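Local coordinates for protein endosialidase (Enterobacteria phage phi92, PDB 4HIZ) that cleaves polysialic acid within the chain as a phage endosialidase, hydrolysing alpha-2,8 and alpha-2,9 linkages between sialic acid residues, at residues M182-R187 and I203-H208; G190-S195 and S221-V226; D214-S219 and W260-R265; G228-A233 and F241-A246. All coordinates share one frame; numbering follows the deposited sequence. Where two conformers were deposited one is given.

Interaction 1 (M182-R187 and I203-H208); sequences MPYYRR and IVLKKH
R186 reaches across to the loop segment after strand 200-204 and meets it with its guanidinium edge. NH1 lies 2.9 Å from K206 O and NH2 3.1 Å from the same oxygen, so one carbonyl is gripped end-on by two nitrogens. K206 O sits 9° out of the guanidinium plane, which confirms an in-plane approach. NH2 also makes a weak hydrogen bond to K207 O. The chain bends at chi2 (-80°), setting CD back from the extended course.

L205 passes obliquely by this arm: its CG comes within 3.7 Å of R186 NH1, and its CD2 turns to Y184, 3.9 Å from the hydroxyl OH. Y184 uses the end of its ring. OH donates to H208 O over 2.7 Å, in the carbonyl plane and on a lone pair, while H208 CB stays at 3.6 Å from that OH.

K207 NZ forms a salt bridge with D239 and H208 ND1 hydrogen-bonds L210 N. The contact ties edge strand 185-186 to the chain after 200-204, strands not adjacent in their shared antiparallel sheet. Y184 and R186 together bind the backbone carbonyls of three successive residues, 206-208, and the K206 and K207 dipoles probably ease the arginine's charge.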
loop_
_atom_site.group_PDB
_atom_site.type_symbol
_atom_site.label_atom_id
_atom_site.label_comp_id
_atom_site.label_asym_id
_atom_site.label_seq_id
_atom_site.Cartn_x
_atom_site.Cartn_y
_atom_site.Cartn_z
ATOM N N MET A 182 24.021 18.904 0.612
ATOM C CA MET A 182 23.392 17.672 0.141
ATOM C C MET A 182 23.621 16.548 1.153
ATOM O O MET A 182 24.586 16.568 1.899
ATOM C CB MET A 182 24.022 17.239 -1.190
ATOM C CG MET A 182 23.579 18.076 -2.380
ATOM S SD MET A 182 21.773 18.038 -2.653
ATOM C CE MET A 182 21.558 16.378 -3.337
ATOM N N PRO A 183 22.737 15.540 1.167
ATOM C CA PRO A 183 23.054 14.337 1.939
ATOM C C PRO A 183 24.191 13.609 1.232
ATOM O O PRO A 183 24.066 13.256 0.057
ATOM C CB PRO A 183 21.738 13.519 1.861
ATOM C CG PRO A 183 20.975 14.099 0.728
ATOM C CD PRO A 183 21.461 15.443 0.421
ATOM N N TYR A 184 25.317 13.399 1.912
ATOM C CA TYR A 184 26.438 12.730 1.261
ATOM C C TYR A 184 27.302 12.053 2.279
ATOM O O TYR A 184 27.213 12.354 3.494
ATOM C CB TYR A 184 27.254 13.678 0.340
ATOM C CG TYR A 184 28.128 14.769 0.992
ATOM C CD1 TYR A 184 29.293 14.425 1.685
ATOM C CD2 TYR A 184 27.820 16.123 0.840
ATOM C CE1 TYR A 184 30.110 15.395 2.217
ATOM C CE2 TYR A 184 28.646 17.109 1.368
ATOM C CZ TYR A 184 29.775 16.723 2.080
ATOM O OH TYR A 184 30.631 17.678 2.635
ATOM N N TYR A 185 28.122 11.125 1.785
ATOM C CA TYR A 185 29.013 10.312 2.614
ATOM C C TYR A 185 30.428 10.421 2.034
ATOM O O TYR A 185 30.605 10.478 0.808
ATOM C CB TYR A 185 28.541 8.832 2.498
ATOM C CG TYR A 185 29.556 7.850 2.983
ATOM C CD1 TYR A 185 29.844 7.740 4.343
ATOM C CD2 TYR A 185 30.250 7.031 2.087
ATOM C CE1 TYR A 185 30.798 6.822 4.800
ATOM C CE2 TYR A 185 31.233 6.124 2.545
ATOM C CZ TYR A 185 31.485 6.019 3.890
ATOM O OH TYR A 185 32.438 5.114 4.335
ATOM N N ARG A 186 31.439 10.458 2.900
ATOM C CA ARG A 186 32.833 10.422 2.450
ATOM C C ARG A 186 33.591 9.462 3.343
ATOM O O ARG A 186 33.247 9.311 4.540
ATOM C CB ARG A 186 33.497 11.805 2.643
ATOM C CG ARG A 186 32.798 12.934 1.946
ATOM C CD ARG A 186 33.134 12.981 0.462
ATOM N NE ARG A 186 32.652 14.250 -0.119
ATOM C CZ ARG A 186 33.339 15.408 -0.154
ATOM N NH1 ARG A 186 34.590 15.502 0.305
ATOM N NH2 ARG A 186 32.777 16.505 -0.689
ATOM N N ARG A 187 34.631 8.835 2.787
ATOM C CA ARG A 187 35.538 7.998 3.559
ATOM C C ARG A 187 36.973 8.516 3.394
ATOM O O ARG A 187 37.732 8.003 2.576
ATOM C CB ARG A 187 35.430 6.575 3.051
ATOM C CG ARG A 187 36.152 5.559 3.929
ATOM C CD ARG A 187 35.983 4.209 3.373
ATOM N NE ARG A 187 36.859 3.254 4.046
ATOM C CZ ARG A 187 37.921 2.673 3.480
ATOM N NH1 ARG A 187 38.640 1.815 4.173
ATOM N NH2 ARG A 187 38.263 2.939 2.224
ATOM N N ILE A 203 39.035 20.287 10.316
ATOM C CA ILE A 203 38.740 19.165 9.455
ATOM C C ILE A 203 38.985 19.521 8.004
ATOM O O ILE A 203 38.367 20.442 7.468
ATOM C CB ILE A 203 37.256 18.802 9.555
ATOM C CG1 ILE A 203 36.751 18.840 11.019
ATOM C CG2 ILE A 203 36.981 17.492 8.807
ATOM C CD1 ILE A 203 37.390 17.842 11.950
ATOM N N VAL A 204 39.875 18.775 7.363
ATOM C CA VAL A 204 40.076 18.915 5.931
ATOM C C VAL A 204 39.172 17.925 5.201
ATOM O O VAL A 204 39.182 16.718 5.447
ATOM C CB VAL A 204 41.541 18.680 5.540
ATOM C CG1 VAL A 204 41.689 18.724 4.015
ATOM C CG2 VAL A 204 42.425 19.733 6.195
ATOM N N LEU A 205 38.334 18.457 4.336
ATOM C CA LEU A 205 37.434 17.627 3.552
ATOM C C LEU A 205 37.178 18.399 2.254
ATOM O O LEU A 205 36.542 19.457 2.261
ATOM C CB LEU A 205 36.142 17.413 4.348
ATOM C CG LEU A 205 35.148 16.400 3.830
ATOM C CD1 LEU A 205 35.714 14.988 4.030
ATOM C CD2 LEU A 205 33.827 16.550 4.587
ATOM N N LYS A 206 37.679 17.879 1.135
ATOM C CA LYS A 206 37.684 18.661 -0.103
ATOM C C LYS A 206 36.283 19.004 -0.599
ATOM O O LYS A 206 35.404 18.163 -0.621
ATOM C CB LYS A 206 38.505 17.967 -1.192
ATOM C CG LYS A 206 40.019 17.960 -0.888
ATOM C CD LYS A 206 40.852 17.687 -2.140
ATOM C CE LYS A 206 42.328 17.468 -1.821
ATOM N NZ LYS A 206 43.049 18.718 -1.429
ATOM N N LYS A 207 36.093 20.273 -0.944
ATOM C CA LYS A 207 34.847 20.776 -1.521
ATOM C C LYS A 207 33.636 20.360 -0.691
ATOM O O LYS A 207 32.645 19.841 -1.192
ATOM C CB LYS A 207 34.719 20.353 -2.991
ATOM C CG LYS A 207 35.919 20.761 -3.853
ATOM C CD LYS A 207 36.376 22.210 -3.567
ATOM C CE LYS A 207 37.651 22.572 -4.326
ATOM N NZ LYS A 207 38.885 21.919 -3.775
ATOM N N HIS A 208 33.715 20.614 0.607
ATOM C CA HIS A 208 32.688 20.109 1.528
ATOM C C HIS A 208 31.310 20.774 1.354
ATOM O O HIS A 208 30.268 20.163 1.654
ATOM C CB HIS A 208 33.191 20.213 2.979
ATOM C CG HIS A 208 33.642 21.587 3.362
ATOM N ND1 HIS A 208 32.752 22.601 3.661
ATOM C CD2 HIS A 208 34.887 22.123 3.488
ATOM C CE1 HIS A 208 33.433 23.702 3.957
ATOM N NE2 HIS A 208 34.724 23.437 3.853
#

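Interaction 2 (G190-S195 and S221-V226); sequences GGITIS and SGATGV. With SLB (N-acetyl-beta-neuraminic acid), chain D.
S221 CB meets the end of I192 at 3.8 Å from its CD1, where the loop 221-226 comes down on strand 192-194. The serine hydroxyl serves its own loop: with chi1 at 71°, OG stands between the backbone N and the carbonyl carbon, from where it donates to V226 O over 2.7 Å and accepts from A223 N over 3.0 Å (N-H...O 157°). The second of these bonds defines an ST turn, and the first ties the two ends of the 221-226 segment together.

A223 sets its CB against I192 CG2 at 3.7 Å and opens a type II beta turn that closes at V226. This turn carries part of a glycan pocket in the catalytic propeller family region. T224 points its carbonyl O back at I194 CD1, 3.7 Å away. G225, at the third position of the turn with positive phi, offers its N to carboxylate oxygen O1A of the bound beta-sialic acid over 2.8 Å, nearly straight at 165°.

V226 then turns back into the apolar side. It meets I192 tip to tip, with CG1 4.2 Å from I192 CD1. Against I194 the two side chains slide past in opposite directions, V226 CG2 lying 3.9 Å from I194 CD1.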
loop_
_atom_site.group_PDB
_atom_site.type_symbol
_atom_site.label_atom_id
_atom_site.label_comp_id
_atom_site.label_asym_id
_atom_site.label_seq_id
_atom_site.Cartn_x
_atom_site.Cartn_y
_atom_site.Cartn_z
ATOM N N GLY A 190 43.025 10.779 7.110
ATOM C CA GLY A 190 43.703 11.919 7.722
ATOM C C GLY A 190 42.879 13.188 7.659
ATOM O O GLY A 190 41.650 13.174 7.441
ATOM N N GLY A 191 43.552 14.309 7.870
ATOM C CA GLY A 191 42.902 15.600 7.769
ATOM C C GLY A 191 42.259 16.193 9.005
ATOM O O GLY A 191 41.696 17.302 8.923
ATOM N N ILE A 192 42.305 15.488 10.136
ATOM C CA ILE A 192 41.726 16.042 11.367
ATOM C C ILE A 192 42.823 16.387 12.360
ATOM O O ILE A 192 43.590 15.494 12.770
ATOM C CB ILE A 192 40.745 15.082 12.029
ATOM C CG1 ILE A 192 39.613 14.726 11.036
ATOM C CG2 ILE A 192 40.185 15.718 13.315
ATOM C CD1 ILE A 192 38.572 13.698 11.601
ATOM N N THR A 193 42.906 17.664 12.748
ATOM C CA THR A 193 43.953 18.090 13.691
ATOM C C THR A 193 43.348 18.906 14.827
ATOM O O THR A 193 42.415 19.713 14.611
ATOM C CB THR A 193 45.034 18.932 13.010
ATOM O OG1 THR A 193 44.426 19.981 12.263
ATOM C CG2 THR A 193 45.891 18.071 12.082
ATOM N N ILE A 194 43.880 18.692 16.030
ATOM C CA ILE A 194 43.494 19.466 17.213
ATOM C C ILE A 194 44.738 19.793 18.017
ATOM O O ILE A 194 45.515 18.885 18.311
ATOM C CB ILE A 194 42.565 18.649 18.126
ATOM C CG1 ILE A 194 41.438 18.012 17.290
ATOM C CG2 ILE A 194 41.945 19.567 19.209
ATOM C CD1 ILE A 194 40.662 16.928 18.000
ATOM N N SER A 195 44.910 21.055 18.409
ATOM C CA SER A 195 46.021 21.389 19.310
ATOM C C SER A 195 45.648 21.101 20.740
ATOM O O SER A 195 44.500 21.305 21.130
ATOM C CB SER A 195 46.399 22.868 19.186
ATOM O OG SER A 195 46.847 23.079 17.876
ATOM N N SER A 221 36.960 8.461 13.629
ATOM C CA SER A 221 37.874 9.524 13.245
ATOM C C SER A 221 39.322 9.327 13.687
ATOM O O SER A 221 40.209 9.902 13.090
ATOM C CB SER A 221 37.384 10.872 13.807
ATOM O OG SER A 221 37.560 10.889 15.230
ATOM N N GLY A 222 39.557 8.560 14.747
ATOM C CA GLY A 222 40.889 8.488 15.345
ATOM C C GLY A 222 41.279 9.789 16.033
ATOM O O GLY A 222 42.457 9.981 16.359
ATOM N N ALA A 223 40.327 10.691 16.253
ATOM C CA ALA A 223 40.606 11.971 16.916
ATOM C C ALA A 223 39.627 12.159 18.067
ATOM O O ALA A 223 38.426 12.383 17.848
ATOM C CB ALA A 223 40.478 13.128 15.922
ATOM N N THR A 224 40.134 12.049 19.289
ATOM C CA THR A 224 39.309 12.144 20.486
ATOM C C THR A 224 38.441 13.378 20.464
ATOM O O THR A 224 38.940 14.482 20.200
ATOM C CB THR A 224 40.174 12.195 21.733
ATOM O OG1 THR A 224 40.892 10.973 21.818
ATOM C CG2 THR A 224 39.303 12.311 22.971
ATOM N N GLY A 225 37.129 13.176 20.666
ATOM C CA GLY A 225 36.211 14.303 20.707
ATOM C C GLY A 225 35.523 14.603 19.388
ATOM O O GLY A 225 34.541 15.344 19.360
ATOM N N VAL A 226 36.049 14.062 18.297
ATOM C CA VAL A 226 35.450 14.257 16.979
ATOM C C VAL A 226 34.704 12.966 16.659
ATOM O O VAL A 226 35.284 11.996 16.167
ATOM C CB VAL A 226 36.484 14.590 15.891
ATOM C CG1 VAL A 226 35.781 14.821 14.520
ATOM C CG2 VAL A 226 37.270 15.839 16.299
HETATM C C1 SLB D . 35.295 10.828 22.381
HETATM C C2 SLB D . 35.089 9.532 23.140
HETATM C C3 SLB D . 36.382 8.932 23.679
HETATM C C4 SLB D . 36.156 7.657 24.351
HETATM C C5 SLB D . 35.463 6.633 23.501
HETATM C C6 SLB D . 34.314 7.161 22.658
HETATM C C7 SLB D . 34.213 6.372 21.390
HETATM C C8 SLB D . 33.065 6.977 20.666
HETATM C C9 SLB D . 32.715 6.131 19.456
HETATM C C10 SLB D . 35.284 4.189 23.900
HETATM C C11 SLB D . 34.800 2.980 24.717
HETATM N N5 SLB D . 34.976 5.540 24.319
HETATM O O1A SLB D . 35.829 10.787 21.241
HETATM O O1B SLB D . 34.906 11.905 22.923
HETATM O O2 SLB D . 34.227 9.967 24.179
HETATM O O4 SLB D . 37.408 7.118 24.872
HETATM O O6 SLB D . 34.314 8.558 22.268
HETATM O O7 SLB D . 35.392 6.549 20.603
HETATM O O8 SLB D . 31.969 7.071 21.560
HETATM O O9 SLB D . 31.674 6.806 18.790
HETATM O O10 SLB D . 35.942 4.010 22.879
#

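Interaction 3 (D214-S219 and W260-R265); sequences DAVNFS and WHFGTR. With SIA (N-acetyl-alpha-neuraminic acid), chain B.
The F218 ring carries F262 on one face and W260 at its edge. F262 comes edge first in a T-shaped stack, the planes at 71°, with its CD1 3.8 Å from F218 CE1. W260 lies side by side with F218 and points the same way; its CZ3 reaches F218 CD1 at 3.6 Å, but the near-parallel rings are slid so far apart that they barely overlap. F262 CZ continues the cluster to V216 CG1 at 3.5 Å.

The R265 guanidinium has A215 CB over the centre of one face and V216 O at its edge. The bend at chi3 (-81°) swings NE toward V216 O, which it meets at 2.9 Å from above the carbonyl plane.

Between the aromatic face and the R265 face the strands run antiparallel (162°), with N217/G263 and S219/H261 as hydrogen-bonded pairs. On the R265 face, S219 OG accepts from N5 of the bound alpha-sialic acid at 2.9 Å; N217 gives ND2 to N229 OD1 and takes a hydrogen bond at OD1 from G500 N of the second subunit.

Strand 215-219 lies between 261-264 and 230-237, and 261-264 pairs on its other side with outermost strand 185-186.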
loop_
_atom_site.group_PDB
_atom_site.type_symbol
_atom_site.label_atom_id
_atom_site.label_comp_id
_atom_site.label_asym_id
_atom_site.label_seq_id
_atom_site.Cartn_x
_atom_site.Cartn_y
_atom_site.Cartn_z
ATOM N N ASP A 214 25.701 23.972 9.850
ATOM C CA ASP A 214 25.298 22.707 9.171
ATOM C C ASP A 214 25.600 21.506 10.062
ATOM O O ASP A 214 26.546 21.513 10.853
ATOM C CB ASP A 214 25.948 22.575 7.788
ATOM C CG ASP A 214 25.279 23.456 6.754
ATOM O OD1 ASP A 214 24.159 23.960 7.031
ATOM O OD2 ASP A 214 25.850 23.634 5.648
ATOM N N ALA A 215 24.765 20.481 9.934
ATOM C CA ALA A 215 24.801 19.302 10.798
ATOM C C ALA A 215 25.564 18.185 10.120
ATOM O O ALA A 215 25.310 17.891 8.939
ATOM C CB ALA A 215 23.358 18.848 11.051
ATOM N N VAL A 216 26.485 17.552 10.856
ATOM C CA VAL A 216 27.357 16.519 10.276
ATOM C C VAL A 216 27.503 15.354 11.239
ATOM O O VAL A 216 27.009 15.418 12.363
ATOM C CB VAL A 216 28.754 17.092 9.909
ATOM C CG1 VAL A 216 28.604 18.268 8.934
ATOM C CG2 VAL A 216 29.503 17.517 11.177
ATOM N N ASN A 217 28.155 14.279 10.795
ATOM C CA ASN A 217 28.335 13.124 11.662
ATOM C C ASN A 217 29.668 12.474 11.339
ATOM O O ASN A 217 30.041 12.360 10.162
ATOM C CB ASN A 217 27.185 12.131 11.411
ATOM C CG ASN A 217 27.355 10.834 12.162
ATOM O OD1 ASN A 217 27.875 9.868 11.618
ATOM N ND2 ASN A 217 26.865 10.786 13.402
ATOM N N PHE A 218 30.385 12.063 12.385
ATOM C CA PHE A 218 31.680 11.419 12.246
ATOM C C PHE A 218 31.697 10.022 12.828
ATOM O O PHE A 218 31.042 9.762 13.845
ATOM C CB PHE A 218 32.707 12.216 13.072
ATOM C CG PHE A 218 32.981 13.583 12.545
ATOM C CD1 PHE A 218 34.023 13.785 11.638
ATOM C CD2 PHE A 218 32.270 14.683 13.013
ATOM C CE1 PHE A 218 34.325 15.067 11.140
ATOM C CE2 PHE A 218 32.562 15.997 12.537
ATOM C CZ PHE A 218 33.592 16.191 11.591
ATOM N N SER A 219 32.477 9.127 12.223
ATOM C CA SER A 219 32.683 7.808 12.834
ATOM C C SER A 219 34.119 7.364 12.602
ATOM O O SER A 219 34.697 7.629 11.521
ATOM C CB SER A 219 31.707 6.768 12.240
ATOM O OG SER A 219 31.766 5.576 13.001
ATOM N N TRP A 260 38.572 7.218 7.927
ATOM C CA TRP A 260 37.406 7.447 8.785
ATOM C C TRP A 260 36.149 7.684 7.939
ATOM O O TRP A 260 36.188 7.527 6.720
ATOM C CB TRP A 260 37.695 8.633 9.746
ATOM C CG TRP A 260 38.232 9.911 9.089
ATOM C CD1 TRP A 260 39.528 10.143 8.668
ATOM C CD2 TRP A 260 37.511 11.140 8.853
ATOM N NE1 TRP A 260 39.649 11.430 8.173
ATOM C CE2 TRP A 260 38.427 12.056 8.263
ATOM C CE3 TRP A 260 36.179 11.548 9.066
ATOM C CZ2 TRP A 260 38.064 13.338 7.902
ATOM C CZ3 TRP A 260 35.810 12.829 8.692
ATOM C CH2 TRP A 260 36.749 13.713 8.106
ATOM N N HIS A 261 35.059 8.050 8.600
ATOM C CA HIS A 261 33.767 8.147 7.918
ATOM C C HIS A 261 33.109 9.469 8.244
ATOM O O HIS A 261 33.093 9.889 9.406
ATOM C CB HIS A 261 32.826 7.032 8.406
ATOM C CG HIS A 261 33.350 5.657 8.158
ATOM N ND1 HIS A 261 33.377 5.089 6.900
ATOM C CD2 HIS A 261 33.916 4.755 8.997
ATOM C CE1 HIS A 261 33.922 3.883 6.980
ATOM N NE2 HIS A 261 34.250 3.651 8.244
ATOM N N PHE A 262 32.543 10.101 7.225
ATOM C CA PHE A 262 31.850 11.372 7.390
ATOM C C PHE A 262 30.515 11.342 6.666
ATOM O O PHE A 262 30.434 10.849 5.537
ATOM C CB PHE A 262 32.720 12.486 6.775
ATOM C CG PHE A 262 32.093 13.860 6.853
ATOM C CD1 PHE A 262 32.190 14.622 8.019
ATOM C CD2 PHE A 262 31.375 14.364 5.781
ATOM C CE1 PHE A 262 31.605 15.885 8.097
ATOM C CE2 PHE A 262 30.758 15.631 5.856
ATOM C CZ PHE A 262 30.889 16.386 7.014
ATOM N N GLY A 263 29.479 11.901 7.302
ATOM C CA GLY A 263 28.213 12.094 6.599
ATOM C C GLY A 263 27.635 13.456 6.949
ATOM O O GLY A 263 27.761 13.926 8.093
ATOM N N THR A 264 27.008 14.106 5.969
ATOM C CA THR A 264 26.206 15.248 6.330
ATOM C C THR A 264 24.889 14.748 6.939
ATOM O O THR A 264 24.524 13.559 6.799
ATOM C CB THR A 264 25.865 16.100 5.115
ATOM O OG1 THR A 264 25.170 15.287 4.172
ATOM C CG2 THR A 264 27.159 16.645 4.473
ATOM N N ARG A 265 24.181 15.662 7.588
ATOM C CA ARG A 265 22.822 15.424 8.077
ATOM C C ARG A 265 21.919 16.473 7.450
ATOM O O ARG A 265 21.629 17.516 8.050
ATOM C CB ARG A 265 22.776 15.499 9.609
ATOM C CG ARG A 265 23.649 14.407 10.286
ATOM C CD ARG A 265 23.395 14.364 11.783
ATOM N NE ARG A 265 24.135 15.415 12.498
ATOM C CZ ARG A 265 23.622 16.219 13.422
ATOM N NH1 ARG A 265 22.327 16.165 13.730
ATOM N NH2 ARG A 265 24.419 17.095 14.033
HETATM C C1 SIA B . 32.714 7.022 16.642
HETATM C C2 SIA B . 31.468 6.584 17.411
HETATM C C3 SIA B . 30.205 7.329 16.933
HETATM C C4 SIA B . 29.692 6.820 15.590
HETATM C C5 SIA B . 29.595 5.288 15.570
HETATM C C6 SIA B . 30.909 4.652 16.036
HETATM C C7 SIA B . 30.765 3.138 16.208
HETATM C C8 SIA B . 32.081 2.427 16.561
HETATM C C9 SIA B . 33.299 3.031 15.886
HETATM C C10 SIA B . 28.136 4.235 13.877
HETATM C C11 SIA B . 27.963 3.936 12.413
HETATM N N5 SIA B . 29.259 4.890 14.200
HETATM O O1A SIA B . 32.903 8.249 16.531
HETATM O O1B SIA B . 33.518 6.194 16.147
HETATM O O4 SIA B . 28.386 7.388 15.329
HETATM O O6 SIA B . 31.318 5.163 17.309
HETATM O O7 SIA B . 29.862 2.942 17.307
HETATM O O8 SIA B . 32.269 2.512 17.973
HETATM O O9 SIA B . 34.119 3.753 16.829
HETATM O O10 SIA B . 27.307 3.891 14.722
#

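Interaction 4 (G228-A233 and F241-A246); sequences GNMTVA and FTVTLA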
loop_
_atom_site.group_PDB
_atom_site.type_symbol
_atom_site.label_atom_id
_atom_site.label_comp_id
_atom_site.label_asym_id
_atom_site.label_seq_id
_atom_site.Cartn_x
_atom_site.Cartn_y
_atom_site.Cartn_z
ATOM N N GLY A 228 30.434 11.164 16.282
ATOM C CA GLY A 228 29.002 11.303 16.364
ATOM C C GLY A 228 28.494 12.554 15.689
ATOM O O GLY A 228 29.146 13.125 14.811
ATOM N N ASN A 229 27.316 12.990 16.113
ATOM C CA ASN A 229 26.667 14.156 15.538
ATOM C C ASN A 229 27.327 15.428 16.035
ATOM O O ASN A 229 27.480 15.620 17.253
ATOM C CB ASN A 229 25.195 14.171 15.957
ATOM C CG ASN A 229 24.354 13.204 15.173
ATOM O OD1 ASN A 229 24.812 12.584 14.224
ATOM N ND2 ASN A 229 23.100 13.074 15.569
ATOM N N MET A 230 27.719 16.291 15.107
ATOM C CA MET A 230 28.344 17.579 15.464
ATOM C C MET A 230 27.811 18.657 14.537
ATOM O O MET A 230 27.037 18.360 13.616
ATOM C CB MET A 230 29.878 17.481 15.353
ATOM C CG MET A 230 30.451 16.339 16.255
ATOM S SD MET A 230 32.247 16.374 16.320
ATOM C CE MET A 230 32.568 17.625 17.592
ATOM N N THR A 231 28.214 19.908 14.778
ATOM C CA THR A 231 27.747 21.057 13.995
ATOM C C THR A 231 28.968 21.808 13.488
ATOM O O THR A 231 29.982 21.871 14.178
ATOM C CB THR A 231 26.879 21.987 14.888
ATOM O OG1 THR A 231 25.690 21.259 15.290
ATOM C CG2 THR A 231 26.451 23.178 14.130
ATOM N N VAL A 232 28.890 22.365 12.286
ATOM C CA VAL A 232 29.995 23.143 11.756
ATOM C C VAL A 232 30.111 24.457 12.523
ATOM O O VAL A 232 29.169 25.251 12.584
ATOM C CB VAL A 232 29.814 23.407 10.251
ATOM C CG1 VAL A 232 30.871 24.418 9.730
ATOM C CG2 VAL A 232 29.817 22.052 9.470
ATOM N N ALA A 233 31.292 24.693 13.087
ATOM C CA ALA A 233 31.574 25.906 13.883
ATOM C C ALA A 233 32.144 27.059 13.060
ATOM O O ALA A 233 31.838 28.250 13.310
ATOM C CB ALA A 233 32.521 25.561 15.009
ATOM N N PHE A 241 37.035 23.055 7.390
ATOM C CA PHE A 241 36.101 23.662 8.329
ATOM C C PHE A 241 36.477 23.272 9.736
ATOM O O PHE A 241 37.402 22.492 9.933
ATOM C CB PHE A 241 34.630 23.277 8.012
ATOM C CG PHE A 241 34.320 21.793 8.152
ATOM C CD1 PHE A 241 34.617 20.910 7.116
ATOM C CD2 PHE A 241 33.727 21.294 9.316
ATOM C CE1 PHE A 241 34.326 19.536 7.223
ATOM C CE2 PHE A 241 33.422 19.910 9.444
ATOM C CZ PHE A 241 33.729 19.032 8.409
ATOM N N THR A 242 35.758 23.791 10.721
ATOM C CA THR A 242 36.021 23.350 12.092
ATOM C C THR A 242 34.736 22.906 12.789
ATOM O O THR A 242 33.618 23.260 12.382
ATOM C CB THR A 242 36.645 24.469 12.965
ATOM O OG1 THR A 242 35.671 25.511 13.174
ATOM C CG2 THR A 242 37.968 25.020 12.326
ATOM N N VAL A 243 34.930 22.164 13.869
ATOM C CA VAL A 243 33.856 21.790 14.787
ATOM C C VAL A 243 34.366 22.081 16.201
ATOM O O VAL A 243 35.599 22.111 16.450
ATOM C CB VAL A 243 33.414 20.291 14.628
ATOM C CG1 VAL A 243 32.872 20.051 13.216
ATOM C CG2 VAL A 243 34.565 19.301 14.926
ATOM N N THR A 244 33.444 22.304 17.120
ATOM C CA THR A 244 33.818 22.559 18.505
ATOM C C THR A 244 33.654 21.328 19.397
ATOM O O THR A 244 32.599 20.703 19.402
ATOM C CB THR A 244 32.961 23.688 19.074
ATOM O OG1 THR A 244 33.132 24.848 18.261
ATOM C CG2 THR A 244 33.384 24.039 20.505
ATOM N N LEU A 245 34.703 21.001 20.157
ATOM C CA LEU A 245 34.736 19.855 21.052
ATOM C C LEU A 245 34.028 20.164 22.356
ATOM O O LEU A 245 34.027 21.302 22.808
ATOM C CB LEU A 245 36.195 19.494 21.369
ATOM C CG LEU A 245 37.124 19.232 20.183
ATOM C CD1 LEU A 245 38.520 18.829 20.677
ATOM C CD2 LEU A 245 36.555 18.143 19.284
ATOM N N ALA A 246 33.464 19.132 22.978
ATOM C CA ALA A 246 32.778 19.282 24.253
ATOM C C ALA A 246 33.766 19.624 25.368
ATOM O O ALA A 246 33.407 20.273 26.348
ATOM C CB ALA A 246 31.999 18.011 24.587
HETATM O O HOH W 1 30.658 22.605 16.649
#
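M230 and V243 form the close-packed end of this contact, their side chains crossing at about a right angle. The methionine bends at chi3 (83°), which turns CE over the second strand: it stands 3.7 Å from V243 CG2 and 3.6 Å from T244 O, with L245 CD2 farther off. Deeper in, V232 CG2 approaches F241 CD2 at 4.0 Å, again across at about a right angle and obliquely to the ring. V243 and M230 also both lie on F218, which carries this apolar layer on to strand 215-219.

The other side is looser. The segments belong to the beta hairpin of strands 230-237 and 240-244, but the directions of the short strand segments differ by 126°, well away from antiparallel, and one direct backbone hydrogen bond joins them here, A233 N to T242 O at 2.8 Å. Where the strands splay, a water fills in: it donates to T231 O at 2.7 Å and accepts from T244 N at 2.8 Å. Beside it the exposed A233 sets CB against T244 OG1 at 3.4 Å, a hydroxyl against a methyl, while T242 OG1 bonds S234 OG.

The contact thus rests on dispersion between methyl, thioether and ring on one flank, and on the other a bridging water replaces the direct rung that the splayed backbones cannot make.

All four contacts reach one antiparallel sheet of order 185-186, 261-264, 215-219, 230-237, 240-244, 200-204, 192-194, 253-254, interaction 2 joining its strand 192-194 to the loop 221-226. This is consistent with the beta-barrel insertion known from the propellers of endosialidases. Centres lie 8 Å (interactions 1 and 3) to 15 Å (1 and 2) apart. Along the chain the segments of interaction 2 alternate with those of 1 and 3, whereas 4 falls between the two segments of 3. V226 CG1 packs on F218 CD1 at 3.5 Å, joining 2 to 3. Residues of 2, 3 and 4 line one glycan pocket, where SLB O9 lies 1.4 Å from SIA C2, as expected for an alpha-2,9 linkage.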